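Local coordinates for protein putative glucoamylase (Bacteroides uniformis, PDB 4GL3) that is a putative glucoamylase, probably a glycoside hydrolase that releases glucose from alpha-linked glucans, at residues A[303-308]-A[312-317]. Sequence-based numbering, arbitrary orientation.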
ATOM      1  N   LEU A 303      -2.816   9.670 -11.910  1.00 32.91           N
ATOM      2  CA  LEU A 303      -2.631   8.454 -12.718  1.00 29.97           C
ATOM      3  C   LEU A 303      -1.860   7.365 -11.947  1.00 27.87           C
ATOM      4  O   LEU A 303      -0.746   7.586 -11.442  1.00 30.81           O
ATOM      5  CB  LEU A 303      -1.879   8.804 -14.010  1.00 32.53           C
ATOM      6  CG  LEU A 303      -2.507   9.846 -14.940  1.00 37.08           C
ATOM      7  CD1 LEU A 303      -1.549  10.177 -16.082  1.00 34.88           C
ATOM      8  CD2 LEU A 303      -3.865   9.376 -15.450  1.00 35.79           C
ATOM      9  N   THR A 304      -2.481   6.188 -11.855  1.00 26.11           N
ATOM     10  CA  THR A 304      -1.884   5.021 -11.237  1.00 26.07           C
ATOM     11  C   THR A 304      -2.541   3.734 -11.799  1.00 26.39           C
ATOM     12  O   THR A 304      -3.514   3.791 -12.568  1.00 27.99           O
ATOM     13  CB  THR A 304      -2.028   5.103  -9.720  1.00 26.29           C
ATOM     14  OG1 THR A 304      -1.170   4.153  -9.103  1.00 30.18           O
ATOM     15  CG2 THR A 304      -3.498   4.854  -9.249  1.00 24.81           C
ATOM     16  N   ALA A 305      -1.999   2.585 -11.410  1.00 25.23           N
ATOM     17  CA  ALA A 305      -2.546   1.279 -11.800  1.00 27.27           C
ATOM     18  C   ALA A 305      -3.973   1.100 -11.291  1.00 26.57           C
ATOM     19  O   ALA A 305      -4.256   1.328 -10.097  1.00 29.49           O
ATOM     20  CB  ALA A 305      -1.655   0.108 -11.297  1.00 22.38           C
ATOM     21  N   SER A 306      -4.847   0.641 -12.175  1.00 28.06           N
ATOM     22  CA  SER A 306      -6.227   0.385 -11.800  1.00 31.07           C
ATOM     23  C   SER A 306      -6.990  -0.294 -12.929  1.00 33.80           C
ATOM     24  O   SER A 306      -6.463  -0.445 -14.036  1.00 29.24           O
ATOM     25  CB  SER A 306      -6.894   1.733 -11.485  1.00 29.80           C
ATOM     26  OG  SER A 306      -7.085   2.506 -12.649  1.00 29.74           O
ATOM     27  N   ASP A 307      -8.270  -0.599 -12.679  1.00 29.55           N
ATOM     28  CA  ASP A 307      -9.186  -0.954 -13.749  1.00 29.18           C
ATOM     29  C   ASP A 307      -9.294   0.207 -14.750  1.00 32.37           C
ATOM     30  O   ASP A 307      -8.957   1.372 -14.445  1.00 32.20           O
ATOM     31  CB  ASP A 307     -10.575  -1.315 -13.193  1.00 33.36           C
ATOM     32  CG  ASP A 307     -10.636  -2.706 -12.549  1.00 35.85           C
ATOM     33  OD1 ASP A 307      -9.644  -3.479 -12.590  1.00 32.34           O
ATOM     34  OD2 ASP A 307     -11.717  -3.034 -12.010  1.00 31.87           O
ATOM     35  N   GLY A 308      -9.754  -0.132 -15.951  1.00 31.45           N
ATOM     36  CA  GLY A 308      -9.862   0.797 -17.040  1.00 33.28           C
ATOM     37  C   GLY A 308     -10.920   0.355 -18.023  1.00 34.66           C
ATOM     38  O   GLY A 308     -11.298  -0.806 -18.050  1.00 37.64           O
ATOM     39  N   TYR A 312      -7.369  -3.614 -17.171  1.00 32.39           N
ATOM     40  CA  TYR A 312      -6.486  -3.166 -16.107  1.00 31.96           C
ATOM     41  C   TYR A 312      -5.163  -2.762 -16.717  1.00 35.97           C
ATOM     42  O   TYR A 312      -4.705  -3.395 -17.637  1.00 39.45           O
ATOM     43  CB  TYR A 312      -6.315  -4.260 -15.055  1.00 30.64           C
ATOM     44  CG  TYR A 312      -5.523  -3.868 -13.826  1.00 33.45           C
ATOM     45  CD1 TYR A 312      -4.128  -3.920 -13.816  1.00 33.00           C
ATOM     46  CD2 TYR A 312      -6.172  -3.484 -12.648  1.00 32.88           C
ATOM     47  CE1 TYR A 312      -3.423  -3.551 -12.694  1.00 35.34           C
ATOM     48  CE2 TYR A 312      -5.471  -3.116 -11.521  1.00 30.55           C
ATOM     49  CZ  TYR A 312      -4.096  -3.151 -11.537  1.00 37.32           C
ATOM     50  OH  TYR A 312      -3.398  -2.808 -10.378  1.00 32.33           O
ATOM     51  N   SER A 313      -4.585  -1.666 -16.248  1.00 33.59           N
ATOM     52  CA  SER A 313      -3.260  -1.253 -16.693  1.00 37.19           C
ATOM     53  C   SER A 313      -2.575  -0.329 -15.682  1.00 32.56           C
ATOM     54  O   SER A 313      -3.255   0.332 -14.894  1.00 31.75           O
ATOM     55  CB  SER A 313      -3.357  -0.569 -18.052  1.00 35.33           C
ATOM     56  OG  SER A 313      -2.074  -0.468 -18.637  1.00 40.00           O
ATOM     57  N   ALA A 314      -1.237  -0.300 -15.709  1.00 29.32           N
ATOM     58  CA  ALA A 314      -0.424   0.502 -14.783  1.00 32.03           C
ATOM     59  C   ALA A 314      -0.306   1.944 -15.327  1.00 29.90           C
ATOM     60  O   ALA A 314       0.741   2.385 -15.856  1.00 27.85           O
ATOM     61  CB  ALA A 314       0.938  -0.165 -14.543  1.00 29.60           C
ATOM     62  N   HIS A 315      -1.405   2.680 -15.206  1.00 28.71           N
ATOM     63  CA  HIS A 315      -1.488   4.026 -15.827  1.00 29.85           C
ATOM     64  C   HIS A 315      -0.444   4.943 -15.185  1.00 30.32           C
ATOM     65  O   HIS A 315      -0.161   4.843 -13.978  1.00 27.82           O
ATOM     66  CB  HIS A 315      -2.867   4.668 -15.689  1.00 30.08           C
ATOM     67  CG  HIS A 315      -4.001   3.768 -16.043  1.00 32.03           C
ATOM     68  ND1 HIS A 315      -4.805   3.180 -15.091  1.00 31.75           N
ATOM     69  CD2 HIS A 315      -4.450   3.330 -17.246  1.00 33.45           C
ATOM     70  CE1 HIS A 315      -5.698   2.415 -15.698  1.00 33.01           C
ATOM     71  NE2 HIS A 315      -5.507   2.489 -17.005  1.00 33.72           N
ATOM     72  N   SER A 316       0.105   5.846 -15.993  1.00 32.61           N
ATOM     73  CA  SER A 316       1.070   6.819 -15.503  1.00 31.54           C
ATOM     74  C   SER A 316       1.291   7.845 -16.613  1.00 31.87           C
ATOM     75  O   SER A 316       0.745   7.716 -17.745  1.00 29.69           O
ATOM     76  CB  SER A 316       2.412   6.112 -15.153  1.00 34.68           C
ATOM     77  OG  SER A 316       3.152   5.868 -16.341  1.00 29.55           O
ATOM     78  N   PRO A 317       2.115   8.866 -16.341  1.00 32.41           N
ATOM     79  CA  PRO A 317       2.382   9.791 -17.458  1.00 34.82           C
ATOM     80  C   PRO A 317       3.081   9.164 -18.683  1.00 36.13           C
ATOM     81  O   PRO A 317       3.077   9.779 -19.736  1.00 43.29           O
ATOM     82  CB  PRO A 317       3.287  10.846 -16.820  1.00 35.98           C
ATOM     83  CG  PRO A 317       2.896  10.834 -15.367  1.00 32.59           C
ATOM     84  CD  PRO A 317       2.573   9.411 -15.048  1.00 31.68           C
TER
HETATM   85  O   HOH W   1      -4.473  -1.259  -8.670  1.00 29.88           O
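Ser306 and Ser313 form the hydrogen-bonded pair of a short antiparallel beta hairpin, in which 312-317 runs back along 303-308 after a three-residue connection, within the glucoamylase-family region of a helix-rich chain. Ser306 N reaches Ser313 O at 3.2 Å, and Ser313 N returns to Ser306 O at 3.1 Å. Beyond this pair the ladder gives way: Ala314 centres an inverse gamma turn, and a side chain takes over the pairing. His315 ND1 donates to Thr304 O at 2.9 Å, with the carbonyl oxygen almost in the imidazole plane; chi1 of -47°, with CG beside its own backbone N, turns the ring toward the Thr304 carbonyl. Ser306 OG lies at the same ring's edge, 3.4 Å from His315 CE1, and donates to Asp307 O and bonds Thr325. Tyr312 lays one ring face over the Ser306 carbonyl and brings OH to 3.5 Å from Ala305 CB, while Asp307 OD1 meets the ring edge at CD2, its carboxylate 85° from the ring plane. Asp307 OD2 forms a salt bridge with Arg44 and a hydrogen bond with Ser375. One water joins Tyr312 OH to Ala305 O, and a Tris molecule, probably from the crystallisation liquor, lies about 3 Å from the nearest atom of the tyrosine side chain. The geometry is consistent with a proton on His315 ND1, whose bond to the Thr304 carbonyl would hold the rotation of the ring.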